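Glycerol-3-phosphate dehydrogenase [NAD(+)] (Dunaliella salina, PDB 6IUY) probably interconverts dihydroxyacetone phosphate and sn-glycerol 3-phosphate with NAD(+) or NADH, and its di-domain structure enables direct conversion of dihydroxyacetone phosphate to glycerol. Local coordinates at residues Glu26-Leu31 against Gln239-Val244; Glu127-Ser132 against Glu190-Lys195; Pro323-Gly328 against Asp415-Glu420; Ser278-Ala283 against Gly328-Ala333; Val52-Lys57 against Asp98-Glu103. All coordinates share one frame; numbering follows the deposited sequence.

Contact 1 of 5, residues Glu26-Leu31 against Gln239-Val244; sequences EQVLDL and QADWFV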
# COMPACT_ATOMS: atom_id res chain seq x y z
N GLU A 26 -17.72 39.73 -20.66
CA GLU A 26 -18.25 38.47 -20.11
C GLU A 26 -17.41 37.19 -20.25
O GLU A 26 -16.84 36.70 -19.27
CB GLU A 26 -19.62 38.18 -20.72
CG GLU A 26 -20.73 39.16 -20.28
CD GLU A 26 -20.82 40.40 -21.16
OE1 GLU A 26 -20.41 40.33 -22.34
OE2 GLU A 26 -21.30 41.44 -20.67
N GLN A 27 -17.36 36.63 -21.45
CA GLN A 27 -16.71 35.32 -21.62
C GLN A 27 -15.21 35.46 -21.85
O GLN A 27 -14.46 34.50 -21.66
CB GLN A 27 -17.38 34.54 -22.76
CG GLN A 27 -17.27 35.20 -24.12
CD GLN A 27 -18.33 34.69 -25.09
OE1 GLN A 27 -19.53 34.79 -24.82
NE2 GLN A 27 -17.89 34.14 -26.22
N VAL A 28 -14.77 36.65 -22.24
CA VAL A 28 -13.35 36.93 -22.32
C VAL A 28 -12.77 37.01 -20.92
O VAL A 28 -11.77 36.35 -20.61
CB VAL A 28 -13.06 38.24 -23.08
CG1 VAL A 28 -11.63 38.68 -22.84
CG2 VAL A 28 -13.29 38.04 -24.56
N LEU A 29 -13.40 37.81 -20.07
CA LEU A 29 -12.98 37.94 -18.67
C LEU A 29 -12.91 36.56 -18.02
O LEU A 29 -12.00 36.28 -17.24
CB LEU A 29 -13.93 38.83 -17.87
CG LEU A 29 -13.50 39.03 -16.41
CD1 LEU A 29 -12.09 39.61 -16.34
CD2 LEU A 29 -14.49 39.90 -15.62
N ASP A 30 -13.86 35.71 -18.36
CA ASP A 30 -13.85 34.34 -17.87
C ASP A 30 -12.58 33.61 -18.32
O ASP A 30 -11.91 32.96 -17.51
CB ASP A 30 -15.10 33.59 -18.34
CG ASP A 30 -15.38 32.34 -17.53
OD1 ASP A 30 -15.72 31.30 -18.14
OD2 ASP A 30 -15.28 32.40 -16.28
N LEU A 31 -12.24 33.74 -19.61
CA LEU A 31 -11.06 33.08 -20.16
C LEU A 31 -9.77 33.56 -19.51
O LEU A 31 -8.83 32.79 -19.33
CB LEU A 31 -10.97 33.29 -21.67
CG LEU A 31 -11.81 32.36 -22.54
CD1 LEU A 31 -11.66 32.76 -24.00
CD2 LEU A 31 -11.40 30.91 -22.33
N GLN A 239 -9.50 44.50 -33.51
CA GLN A 239 -9.95 43.11 -33.53
C GLN A 239 -9.55 42.36 -32.25
O GLN A 239 -9.81 41.17 -32.10
CB GLN A 239 -9.39 42.39 -34.77
CG GLN A 239 -9.95 42.91 -36.09
CD GLN A 239 -9.52 42.06 -37.29
OE1 GLN A 239 -8.50 42.35 -37.94
NE2 GLN A 239 -10.30 41.03 -37.60
N ALA A 240 -8.92 43.07 -31.31
CA ALA A 240 -8.53 42.47 -30.04
C ALA A 240 -9.74 42.14 -29.18
O ALA A 240 -10.77 42.82 -29.25
CB ALA A 240 -7.59 43.40 -29.28
N ASP A 241 -9.60 41.10 -28.36
CA ASP A 241 -10.67 40.67 -27.47
C ASP A 241 -10.76 41.56 -26.24
O ASP A 241 -11.73 41.51 -25.48
CB ASP A 241 -10.44 39.22 -27.04
CG ASP A 241 -10.88 38.23 -28.08
OD1 ASP A 241 -11.96 38.43 -28.66
OD2 ASP A 241 -10.14 37.26 -28.32
N TRP A 242 -9.74 42.38 -26.05
CA TRP A 242 -9.65 43.21 -24.85
C TRP A 242 -8.45 44.13 -25.03
O TRP A 242 -7.35 43.67 -25.29
CB TRP A 242 -9.53 42.31 -23.61
CG TRP A 242 -9.50 43.02 -22.29
CD1 TRP A 242 -9.63 44.36 -22.07
CD2 TRP A 242 -9.33 42.42 -21.00
NE1 TRP A 242 -9.55 44.63 -20.72
CE2 TRP A 242 -9.37 43.46 -20.04
CE3 TRP A 242 -9.16 41.10 -20.55
CZ2 TRP A 242 -9.24 43.22 -18.67
CZ3 TRP A 242 -9.02 40.87 -19.20
CH2 TRP A 242 -9.07 41.93 -18.28
N PHE A 243 -8.68 45.44 -24.92
CA PHE A 243 -7.59 46.40 -25.07
C PHE A 243 -7.26 47.03 -23.72
O PHE A 243 -8.15 47.52 -23.03
CB PHE A 243 -7.95 47.49 -26.09
CG PHE A 243 -6.95 48.61 -26.16
CD1 PHE A 243 -5.73 48.42 -26.79
CD2 PHE A 243 -7.21 49.83 -25.57
CE1 PHE A 243 -4.79 49.43 -26.85
CE2 PHE A 243 -6.28 50.86 -25.63
CZ PHE A 243 -5.07 50.66 -26.27
N VAL A 244 -5.98 47.01 -23.35
CA VAL A 244 -5.58 47.55 -22.07
C VAL A 244 -4.37 48.46 -22.21
O VAL A 244 -3.56 48.31 -23.13
CB VAL A 244 -5.26 46.43 -21.04
CG1 VAL A 244 -5.87 45.11 -21.47
CG2 VAL A 244 -3.76 46.29 -20.83
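Val28 overlaps both the backbone of Asp241 and the indole of Trp242, one methyl lying against both and the other against Asp241 alone. The contact closes one flank of the haloacid dehalogenase-like domain: helix 26-33, which precedes the first strand of the parallel sheet, lies against the run into strand 242-244, the outermost strand on that side of the sheet. It illustrates how an N-terminal helix can cover the edge of an alpha/beta core by apolar packing alone, since no hydrogen bond passes between the two segments.

The division of labour lies in the branching of Val28. With CG1 anti to the backbone N (chi1 165°), that methyl reaches Trp242 CE3 at 4.1 Å, while CG2 turns to Asp241 CB at 4.0 Å. Both methyls also lie 3.9 Å from Asp241 O, covering the carbonyl without bonding to it. The carboxylate of Asp241 is engaged elsewhere, OD2 accepting from Phe224 N on the adjacent strand 223-227, which ties the approach to strand 242-244 to its neighbour. The indole is framed from several sides: Trp32 of the same helix meets it edge-to-face, and within its own strand Val244 CG1 lies above one ring face, toward the rim. One helical position on from Val28, Leu29 touches the far corner of the ring obliquely, its CD1 4.3 Å from Trp242 CH2.

Contact 2 of 5, residues Glu127-Ser132 against Glu190-Lys195; sequences EVFLIS and ERIRRK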
# COMPACT_ATOMS: atom_id res chain seq x y z
N GLU A 127 0.72 28.75 -16.44
CA GLU A 127 2.02 28.72 -17.12
C GLU A 127 2.18 29.91 -18.07
O GLU A 127 1.26 30.27 -18.80
CB GLU A 127 2.25 27.42 -17.90
CG GLU A 127 3.10 26.40 -17.11
CD GLU A 127 4.47 26.16 -17.72
OE1 GLU A 127 4.53 25.39 -18.70
OE2 GLU A 127 5.48 26.71 -17.22
N VAL A 128 3.36 30.50 -18.03
CA VAL A 128 3.65 31.70 -18.80
C VAL A 128 4.66 31.40 -19.90
O VAL A 128 5.69 30.74 -19.66
CB VAL A 128 4.16 32.83 -17.89
CG1 VAL A 128 4.82 33.94 -18.71
CG2 VAL A 128 3.00 33.37 -17.03
N PHE A 129 4.35 31.86 -21.10
CA PHE A 129 5.24 31.75 -22.25
C PHE A 129 5.59 33.11 -22.85
O PHE A 129 4.77 34.04 -22.86
CB PHE A 129 4.61 30.89 -23.34
CG PHE A 129 4.38 29.47 -22.95
CD1 PHE A 129 5.31 28.50 -23.27
CD2 PHE A 129 3.22 29.11 -22.28
CE1 PHE A 129 5.09 27.18 -22.93
CE2 PHE A 129 3.00 27.80 -21.93
CZ PHE A 129 3.94 26.83 -22.25
N LEU A 130 6.81 33.22 -23.34
CA LEU A 130 7.16 34.27 -24.27
C LEU A 130 7.10 33.72 -25.70
O LEU A 130 7.66 32.65 -25.99
CB LEU A 130 8.55 34.82 -23.97
CG LEU A 130 8.76 35.30 -22.53
CD1 LEU A 130 10.18 35.76 -22.31
CD2 LEU A 130 7.79 36.41 -22.21
N ILE A 131 6.39 34.42 -26.59
CA ILE A 131 6.39 34.08 -28.02
C ILE A 131 6.73 35.33 -28.83
O ILE A 131 5.99 36.32 -28.81
CB ILE A 131 5.04 33.52 -28.49
CG1 ILE A 131 4.59 32.34 -27.62
CG2 ILE A 131 5.12 33.08 -29.95
CD1 ILE A 131 3.26 31.72 -28.05
N SER A 132 7.86 35.29 -29.54
CA SER A 132 8.40 36.47 -30.19
C SER A 132 8.87 36.17 -31.61
O SER A 132 9.22 35.03 -31.94
CB SER A 132 9.55 37.05 -29.36
OG SER A 132 10.45 37.81 -30.15
N GLU A 190 -0.11 26.33 -31.16
CA GLU A 190 -0.57 24.98 -31.51
C GLU A 190 0.33 23.89 -30.95
O GLU A 190 -0.13 22.80 -30.61
CB GLU A 190 -0.65 24.83 -33.02
CG GLU A 190 -2.00 25.20 -33.61
CD GLU A 190 -1.96 25.31 -35.13
OE1 GLU A 190 -0.85 25.21 -35.71
OE2 GLU A 190 -3.03 25.50 -35.75
N ARG A 191 1.63 24.18 -30.87
CA ARG A 191 2.59 23.21 -30.36
C ARG A 191 2.47 23.10 -28.84
O ARG A 191 2.55 22.00 -28.28
CB ARG A 191 4.00 23.62 -30.75
CG ARG A 191 4.23 23.63 -32.24
CD ARG A 191 5.54 22.96 -32.57
NE ARG A 191 6.67 23.87 -32.42
CZ ARG A 191 7.82 23.53 -31.87
NH1 ARG A 191 8.00 22.29 -31.40
NH2 ARG A 191 8.80 24.43 -31.78
N ILE A 192 2.27 24.25 -28.20
CA ILE A 192 2.00 24.33 -26.76
C ILE A 192 0.76 23.52 -26.39
O ILE A 192 0.76 22.79 -25.40
CB ILE A 192 1.83 25.80 -26.31
CG1 ILE A 192 3.19 26.50 -26.21
CG2 ILE A 192 1.10 25.89 -24.99
CD1 ILE A 192 3.09 28.00 -26.01
N ARG A 193 -0.29 23.62 -27.20
CA ARG A 193 -1.55 22.95 -26.92
C ARG A 193 -1.41 21.44 -27.02
O ARG A 193 -2.10 20.70 -26.32
CB ARG A 193 -2.63 23.46 -27.87
CG ARG A 193 -4.04 23.13 -27.45
CD ARG A 193 -5.08 23.61 -28.49
NE ARG A 193 -5.26 25.06 -28.44
CZ ARG A 193 -5.92 25.68 -27.47
NH1 ARG A 193 -6.46 24.98 -26.47
NH2 ARG A 193 -6.05 27.01 -27.48
N ARG A 194 -0.50 20.97 -27.88
CA ARG A 194 -0.31 19.53 -28.08
C ARG A 194 0.62 18.93 -27.04
O ARG A 194 0.67 17.73 -26.85
CB ARG A 194 0.29 19.24 -29.45
CG ARG A 194 -0.43 19.81 -30.64
CD ARG A 194 0.48 19.66 -31.87
NE ARG A 194 0.83 18.27 -32.12
CZ ARG A 194 0.57 17.64 -33.26
NH1 ARG A 194 -0.02 18.30 -34.25
NH2 ARG A 194 0.90 16.37 -33.43
N LYS A 195 1.38 19.80 -26.39
CA LYS A 195 2.41 19.37 -25.47
C LYS A 195 1.90 19.33 -24.04
O LYS A 195 2.37 18.54 -23.23
CB LYS A 195 3.61 20.32 -25.57
CG LYS A 195 4.78 19.99 -24.69
CD LYS A 195 5.93 20.92 -25.03
CE LYS A 195 7.15 20.58 -24.26
NZ LYS A 195 8.19 21.56 -24.59
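The carbonyl oxygen of Ile192, whose side chain carries this contact to Phe129, accepts the backbone N-H of Lys195, Lys195 N lying 3.2 Å from Ile192 O toward the C-terminal part of helix 184-195. Across the contact itself everything is apolar. Ile192 leaves the helix and Phe129 the strand, the two side chains coming from opposite directions, and the ring receives the isoleucine on one face. CD1 stands 3.6 Å from the centroid of the Phe129 ring and only 12° off its normal, a well-centred CH-pi contact. The rest of the side chain follows the methyl: CG1 is 3.9 Å from Phe129 CE1, and CG2 reaches the outer end of the ring at 4.1 Å from CE2. An extended chi2 of 170° carries CD1 far enough to meet a second residue as well, Ile131 CD1, at 4.2 Å. The side chain of Ile131 is in turn about 6 Å from that of the magnesium ligand Asp41.

Phe129 and Ile131, two residues apart on one strand, thus present the same side to the helix. This is the helix-on-sheet packing of the Rossmann-like haloacid dehalogenase core: Cys39 and Phe154 flank the patch, and helix 184-195 covers strand 127-131 where it runs between strands 37-40 and 153-154.

Contact 3 of 5, residues Pro323-Gly328 against Asp415-Glu420; sequences PGIDLG and DIAKEE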
# COMPACT_ATOMS: atom_id res chain seq x y z
N PRO A 323 -8.90 24.02 22.24
CA PRO A 323 -8.40 24.93 23.27
C PRO A 323 -6.90 25.14 23.24
O PRO A 323 -6.14 24.20 23.00
CB PRO A 323 -8.81 24.25 24.59
CG PRO A 323 -9.17 22.83 24.23
CD PRO A 323 -9.55 22.81 22.79
N GLY A 324 -6.48 26.37 23.51
CA GLY A 324 -5.07 26.71 23.58
C GLY A 324 -4.42 26.94 22.24
O GLY A 324 -3.25 27.27 22.18
N ILE A 325 -5.17 26.75 21.16
CA ILE A 325 -4.61 26.94 19.82
C ILE A 325 -5.09 28.26 19.19
O ILE A 325 -6.30 28.55 19.12
CB ILE A 325 -4.98 25.77 18.87
CG1 ILE A 325 -4.59 24.42 19.46
CG2 ILE A 325 -4.29 25.96 17.51
CD1 ILE A 325 -3.08 24.26 19.67
N ASP A 326 -4.12 29.04 18.75
CA ASP A 326 -4.38 30.30 18.09
C ASP A 326 -4.71 30.08 16.62
O ASP A 326 -3.82 29.75 15.84
CB ASP A 326 -3.17 31.23 18.23
CG ASP A 326 -3.44 32.65 17.71
OD1 ASP A 326 -3.69 33.57 18.52
OD2 ASP A 326 -3.39 32.85 16.48
N LEU A 327 -5.98 30.20 16.25
CA LEU A 327 -6.34 30.29 14.84
C LEU A 327 -5.84 31.68 14.53
O LEU A 327 -5.92 32.54 15.42
CB LEU A 327 -7.84 30.13 14.60
CG LEU A 327 -8.53 29.13 15.53
CD1 LEU A 327 -9.98 29.00 15.18
CD2 LEU A 327 -7.86 27.77 15.45
N GLY A 328 -5.30 31.94 13.36
CA GLY A 328 -4.69 33.26 13.17
C GLY A 328 -5.61 34.48 13.33
O GLY A 328 -6.81 34.38 13.66
N ASP A 415 -2.39 17.33 17.16
CA ASP A 415 -0.96 17.35 16.86
C ASP A 415 -0.56 18.23 15.67
O ASP A 415 0.47 18.90 15.67
CB ASP A 415 -0.50 15.92 16.62
CG ASP A 415 -0.65 15.06 17.85
OD1 ASP A 415 -0.22 15.51 18.94
OD2 ASP A 415 -1.21 13.95 17.74
N ILE A 416 -1.38 18.21 14.63
CA ILE A 416 -1.18 19.11 13.50
C ILE A 416 -1.43 20.55 13.92
O ILE A 416 -0.75 21.46 13.46
CB ILE A 416 -2.10 18.70 12.35
CG1 ILE A 416 -1.73 17.28 11.91
CG2 ILE A 416 -2.04 19.69 11.21
CD1 ILE A 416 -2.81 16.60 11.05
N ALA A 417 -2.37 20.76 14.83
CA ALA A 417 -2.63 22.11 15.35
C ALA A 417 -1.40 22.65 16.09
O ALA A 417 -1.24 23.85 16.26
CB ALA A 417 -3.84 22.11 16.28
N LYS A 418 -0.53 21.74 16.52
CA LYS A 418 0.68 22.13 17.22
C LYS A 418 1.86 22.13 16.25
O LYS A 418 3.00 22.33 16.64
CB LYS A 418 0.94 21.21 18.41
CG LYS A 418 0.03 21.55 19.60
CD LYS A 418 -0.39 20.33 20.37
CE LYS A 418 0.81 19.68 21.02
NZ LYS A 418 0.46 18.43 21.75
N GLU A 419 1.55 21.89 14.98
CA GLU A 419 2.53 21.94 13.91
C GLU A 419 3.57 20.82 13.96
O GLU A 419 4.70 20.98 13.49
CB GLU A 419 3.23 23.30 13.92
CG GLU A 419 2.25 24.48 13.78
CD GLU A 419 2.93 25.81 13.46
OE1 GLU A 419 4.18 25.89 13.50
OE2 GLU A 419 2.20 26.79 13.14
N GLU A 420 3.20 19.67 14.54
CA GLU A 420 4.00 18.47 14.39
C GLU A 420 3.93 18.01 12.94
O GLU A 420 2.87 18.08 12.30
CB GLU A 420 3.50 17.37 15.33
CG GLU A 420 3.36 17.83 16.78
CD GLU A 420 3.03 16.69 17.75
OE1 GLU A 420 2.95 15.53 17.30
OE2 GLU A 420 2.85 16.95 18.96
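A Schellman motif closes helix 413-416 in the NAD-binding domain, and the turn that forms it sets Ala417 against Ile325 of the loop leading to strand 331-334. Glu419 leaves the helical path with a positive phi of 69°, and two bonds run back, Glu419 N to Ile416 O at 2.8 Å and Glu420 N to Asp415 O at 3.1 Å. Ile325 covers Ala417 with CG1, CG2 and CD1 alike. CG1 lies 4.0 Å from Ala417 CB, while a chi2 of -63° folds CD1 back between CA and CG2, and both methyls reach the Ala417 carbonyl, CD1 at 3.9 Å from its O. Replacing Ile325 with an alanine would probably open a gap over the Ala417 methyl and leave the loop without its apolar grip on the turn.

The contact is a small example of a loop packed on a helix end mainly through one branched side chain. Arg273 of helix 266-282 serves both partners: it packs on Ile325, bonds Asp326 O, and forms a salt bridge with Glu419. Ala413, which binds NAD(+), is one turn before Ala417, and Asn482 of the second subunit packs on Asp415 and Ile416. At the outer border, the aliphatic base of Lys418 completes the patch, its CG 4.1 Å from Ile325 CD1.

Contact 4 of 5, residues Ser278-Ala283 against Gly328-Ala333; sequences STAEAA and GENVKA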
# COMPACT_ATOMS: atom_id res chain seq x y z
N SER A 278 -1.78 30.16 4.90
CA SER A 278 -1.51 30.24 3.47
C SER A 278 -2.04 31.54 2.82
O SER A 278 -1.33 32.19 2.05
CB SER A 278 -2.11 29.03 2.76
OG SER A 278 -1.43 27.84 3.17
N THR A 279 -3.29 31.91 3.11
CA THR A 279 -3.87 33.12 2.54
C THR A 279 -3.17 34.36 3.07
O THR A 279 -2.98 35.35 2.34
CB THR A 279 -5.35 33.24 2.83
OG1 THR A 279 -5.55 33.36 4.24
CG2 THR A 279 -6.04 32.02 2.33
N ALA A 280 -2.78 34.32 4.34
CA ALA A 280 -2.04 35.45 4.86
C ALA A 280 -0.72 35.61 4.10
O ALA A 280 -0.25 36.72 3.89
CB ALA A 280 -1.79 35.29 6.35
N GLU A 281 -0.12 34.49 3.68
CA GLU A 281 1.11 34.53 2.90
C GLU A 281 0.82 35.05 1.50
O GLU A 281 1.51 35.94 1.02
CB GLU A 281 1.78 33.15 2.85
CG GLU A 281 2.68 32.84 4.03
CD GLU A 281 3.00 31.34 4.21
OE1 GLU A 281 2.44 30.48 3.47
OE2 GLU A 281 3.82 31.01 5.10
N ALA A 282 -0.22 34.53 0.87
CA ALA A 282 -0.55 34.90 -0.50
C ALA A 282 -0.91 36.39 -0.63
O ALA A 282 -0.66 37.00 -1.68
CB ALA A 282 -1.70 34.03 -1.05
N ALA A 283 -1.50 36.97 0.41
CA ALA A 283 -1.97 38.36 0.30
C ALA A 283 -0.83 39.37 0.45
O ALA A 283 -1.02 40.54 0.15
CB ALA A 283 -3.07 38.65 1.31
N GLY A 328 -5.30 31.94 13.36
CA GLY A 328 -4.69 33.26 13.17
C GLY A 328 -5.61 34.48 13.33
O GLY A 328 -6.81 34.38 13.66
N GLU A 329 -5.07 35.66 13.09
CA GLU A 329 -5.89 36.87 13.19
C GLU A 329 -6.77 37.12 11.96
O GLU A 329 -7.57 38.05 11.97
CB GLU A 329 -5.00 38.07 13.45
CG GLU A 329 -4.19 37.92 14.74
CD GLU A 329 -3.36 39.12 15.05
OE1 GLU A 329 -3.62 40.19 14.44
OE2 GLU A 329 -2.45 39.01 15.90
N ASN A 330 -6.64 36.30 10.92
CA ASN A 330 -7.44 36.49 9.71
C ASN A 330 -8.55 35.47 9.55
O ASN A 330 -8.98 35.17 8.44
CB ASN A 330 -6.53 36.50 8.46
CG ASN A 330 -5.65 35.25 8.33
OD1 ASN A 330 -4.98 34.83 9.28
ND2 ASN A 330 -5.63 34.67 7.15
N VAL A 331 -9.05 34.96 10.67
CA VAL A 331 -10.13 33.98 10.66
C VAL A 331 -11.37 34.64 11.22
O VAL A 331 -11.33 35.25 12.28
CB VAL A 331 -9.76 32.72 11.50
CG1 VAL A 331 -10.98 31.85 11.77
CG2 VAL A 331 -8.67 31.92 10.81
N LYS A 332 -12.49 34.55 10.50
CA LYS A 332 -13.68 35.27 10.91
C LYS A 332 -14.84 34.31 11.02
O LYS A 332 -15.23 33.69 10.04
CB LYS A 332 -14.02 36.40 9.93
CG LYS A 332 -14.94 37.49 10.53
CD LYS A 332 -14.41 37.95 11.90
CE LYS A 332 -14.67 39.42 12.20
NZ LYS A 332 -13.40 40.22 12.22
N ALA A 333 -15.38 34.20 12.22
CA ALA A 333 -16.41 33.22 12.53
C ALA A 333 -17.79 33.80 12.41
O ALA A 333 -18.03 34.91 12.87
CB ALA A 333 -16.21 32.69 13.94
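Asn330 points its amide at Thr279, ND2 coming to 3.2 Å from Thr279 OG1, yet the angle is too poor for a hydrogen bond. Beside it, the Ala280 methyl gives the amide an apolar neighbour, its CB 4.0 Å from Asn330 ND2. The two polar side chains meet at a slant, and each carries its group in the position between backbone N and carbonyl carbon: chi1 is 64° for Thr279 and 55° for Asn330.

The next shell explains their closeness. Asn330 ND2 and Thr279 OG1 both bond to the carbonyl oxygens of Lys292, just before strand 293-297, and Ala276, one turn back in helix 266-282. ND2 can give one N-H to each, whereas the single hydroxyl proton of Thr279 must be shared or alternate between them. Farther out, Asn330 occupies a type I beta turn from Gly328 to Val331, just before strand 331-334, and its backbone pairs with Val294. The site thus joins the end of the helix that follows the first strand of the Rossmann-type domain to the edge of its sheet.

As a case of indirect linkage, the chemistry implies that Thr279 and Asn330 hold together by sharing acceptors: these two carbonyls are what the amide nitrogen and the hydroxyl bond to.

Contact 5 of 5, residues Val52-Lys57 against Asp98-Glu103; sequences VGLLAK and DRFLEE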
# COMPACT_ATOMS: atom_id res chain seq x y z
N VAL A 52 15.20 45.56 -31.78
CA VAL A 52 15.81 45.97 -33.04
C VAL A 52 15.62 47.47 -33.27
O VAL A 52 14.60 47.91 -33.80
CB VAL A 52 15.22 45.18 -34.23
CG1 VAL A 52 13.72 44.98 -34.04
CG2 VAL A 52 15.53 45.87 -35.54
N GLY A 53 16.61 48.25 -32.87
CA GLY A 53 16.49 49.69 -32.87
C GLY A 53 17.16 50.19 -31.62
O GLY A 53 17.95 51.14 -31.65
N LEU A 54 16.85 49.53 -30.51
CA LEU A 54 17.61 49.72 -29.28
C LEU A 54 19.01 49.19 -29.55
O LEU A 54 20.01 49.69 -29.03
CB LEU A 54 16.94 49.00 -28.11
CG LEU A 54 17.68 48.95 -26.78
CD1 LEU A 54 18.10 50.35 -26.33
CD2 LEU A 54 16.80 48.28 -25.72
N LEU A 55 19.05 48.17 -30.41
CA LEU A 55 20.29 47.57 -30.88
C LEU A 55 20.85 48.41 -32.03
O LEU A 55 22.06 48.41 -32.27
CB LEU A 55 20.03 46.13 -31.33
CG LEU A 55 21.16 45.15 -31.60
CD1 LEU A 55 22.17 45.16 -30.47
CD2 LEU A 55 20.57 43.77 -31.75
N ALA A 56 19.96 49.12 -32.73
CA ALA A 56 20.35 50.04 -33.80
C ALA A 56 21.17 51.18 -33.23
O ALA A 56 22.26 51.47 -33.72
CB ALA A 56 19.12 50.57 -34.52
N LYS A 57 20.65 51.84 -32.20
CA LYS A 57 21.50 52.65 -31.33
C LYS A 57 22.50 51.70 -30.68
O LYS A 57 22.24 50.50 -30.59
CB LYS A 57 20.69 53.39 -30.28
CG LYS A 57 19.95 54.60 -30.80
CD LYS A 57 20.14 55.77 -29.85
CE LYS A 57 19.91 55.33 -28.41
NZ LYS A 57 20.44 56.31 -27.42
N ASP A 98 27.14 40.41 -26.50
CA ASP A 98 27.49 40.42 -25.08
C ASP A 98 27.48 41.83 -24.50
O ASP A 98 26.85 42.08 -23.47
CB ASP A 98 28.88 39.81 -24.86
CG ASP A 98 28.89 38.31 -25.02
OD1 ASP A 98 27.97 37.77 -25.67
OD2 ASP A 98 29.83 37.67 -24.50
N ARG A 99 28.20 42.74 -25.16
CA ARG A 99 28.27 44.12 -24.72
C ARG A 99 26.88 44.70 -24.53
O ARG A 99 26.55 45.20 -23.45
CB ARG A 99 29.04 45.00 -25.72
CG ARG A 99 30.54 44.76 -25.81
CD ARG A 99 31.25 45.92 -26.55
NE ARG A 99 30.60 46.26 -27.82
CZ ARG A 99 31.00 47.23 -28.64
NH1 ARG A 99 32.06 47.97 -28.33
NH2 ARG A 99 30.34 47.47 -29.77
N PHE A 100 26.08 44.61 -25.58
CA PHE A 100 24.75 45.24 -25.63
C PHE A 100 23.86 44.80 -24.48
O PHE A 100 23.21 45.64 -23.84
CB PHE A 100 24.07 44.92 -26.96
CG PHE A 100 22.63 45.32 -27.01
CD1 PHE A 100 22.26 46.56 -27.49
CD2 PHE A 100 21.64 44.44 -26.58
CE1 PHE A 100 20.92 46.93 -27.53
CE2 PHE A 100 20.31 44.81 -26.61
CZ PHE A 100 19.95 46.06 -27.09
N LEU A 101 23.83 43.50 -24.22
CA LEU A 101 23.02 42.93 -23.15
C LEU A 101 23.48 43.45 -21.80
O LEU A 101 22.73 43.41 -20.81
CB LEU A 101 23.06 41.40 -23.19
CG LEU A 101 22.32 40.74 -24.35
CD1 LEU A 101 22.49 39.24 -24.31
CD2 LEU A 101 20.86 41.12 -24.32
N GLU A 102 24.72 43.92 -21.74
CA GLU A 102 25.22 44.54 -20.52
C GLU A 102 24.78 46.01 -20.46
O GLU A 102 24.27 46.46 -19.44
CB GLU A 102 26.74 44.42 -20.44
CG GLU A 102 27.29 44.73 -19.05
CD GLU A 102 28.61 44.04 -18.76
OE1 GLU A 102 29.28 43.56 -19.71
OE2 GLU A 102 28.98 43.96 -17.57
N GLU A 103 24.95 46.74 -21.56
CA GLU A 103 24.54 48.15 -21.63
C GLU A 103 23.04 48.32 -21.39
O GLU A 103 22.60 49.35 -20.87
CB GLU A 103 24.89 48.76 -22.99
CG GLU A 103 26.36 49.11 -23.18
CD GLU A 103 26.61 49.80 -24.51
OE1 GLU A 103 27.74 49.70 -25.03
OE2 GLU A 103 25.67 50.44 -25.03
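Phe100 fills the tight part of this contact, its ring held between the side chain of Leu55 on one face and the backbone of Leu54 at the edge. Leu55 CD1 sits 3.6 Å from the centroid of the Phe100 ring, 23° off the normal and displaced toward the rim, a close CH-pi contact. At the edge, and near the ring plane, Leu54 O lies 3.3 Å from Phe100 CE1, where the slightly positive ring hydrogens would suit a carbonyl oxygen. The Leu54 side chain adds a slanting contact, its CG 3.7 Å from Phe100 CZ. The geometry starts from the helix: CG of Phe100 is anti to the backbone N (chi1 170°), which sends the ring straight out from helix 94-103 toward the two leucines. Phe58 meets the same ring edge-to-face, and His104 and Met138 also touch it.

The other side of the contact is much looser. Glu103, although its side chain sets out toward the opposite segment, keeps clear of it, and Lys57 likewise stops short of helix 94-103; both are exposed to solvent, as is Arg99, which pairs with Asp96 on its own helix. Trading Phe100 for an alanine is likely to leave Leu55 CD1 without the ring face it rests on and open a gap among Leu54, Phe58 and Met138.

One aromatic side chain thus fills the buried side of the contact, with charged residues on the outer side; the side chain of Leu54 is about 8 Å from that of the magnesium ligand Asp43. Packing among short helices here is consistent with the helical cap inserted after the first strand in phosphoserine phosphatase-like members of the haloacid dehalogenase superfamily.

The five contacts divide between the two halves of the chain. Contacts 5, 2 and 1 belong to the phosphatase-like half: contacts 1 and 2, with centres about 19 Å apart, meet the same parallel sheet, at its outer strand 242-244 and at strand 127-131, while contact 5 lies among helices, its centre about 27 Å from that of contact 2. Contact 1 spans the other two in sequence. Contacts 4 and 3 follow in the dehydrogenase half; their segments alternate along the chain and share Gly328, their centres are about 15 Å apart, and both lie by helix 266-282. Contacts 1 and 3, with centres about 44 Å apart, fall on opposite sides of the chain's centre, consistent with a di-domain chain that joins a phosphatase-like part to a dehydrogenase part.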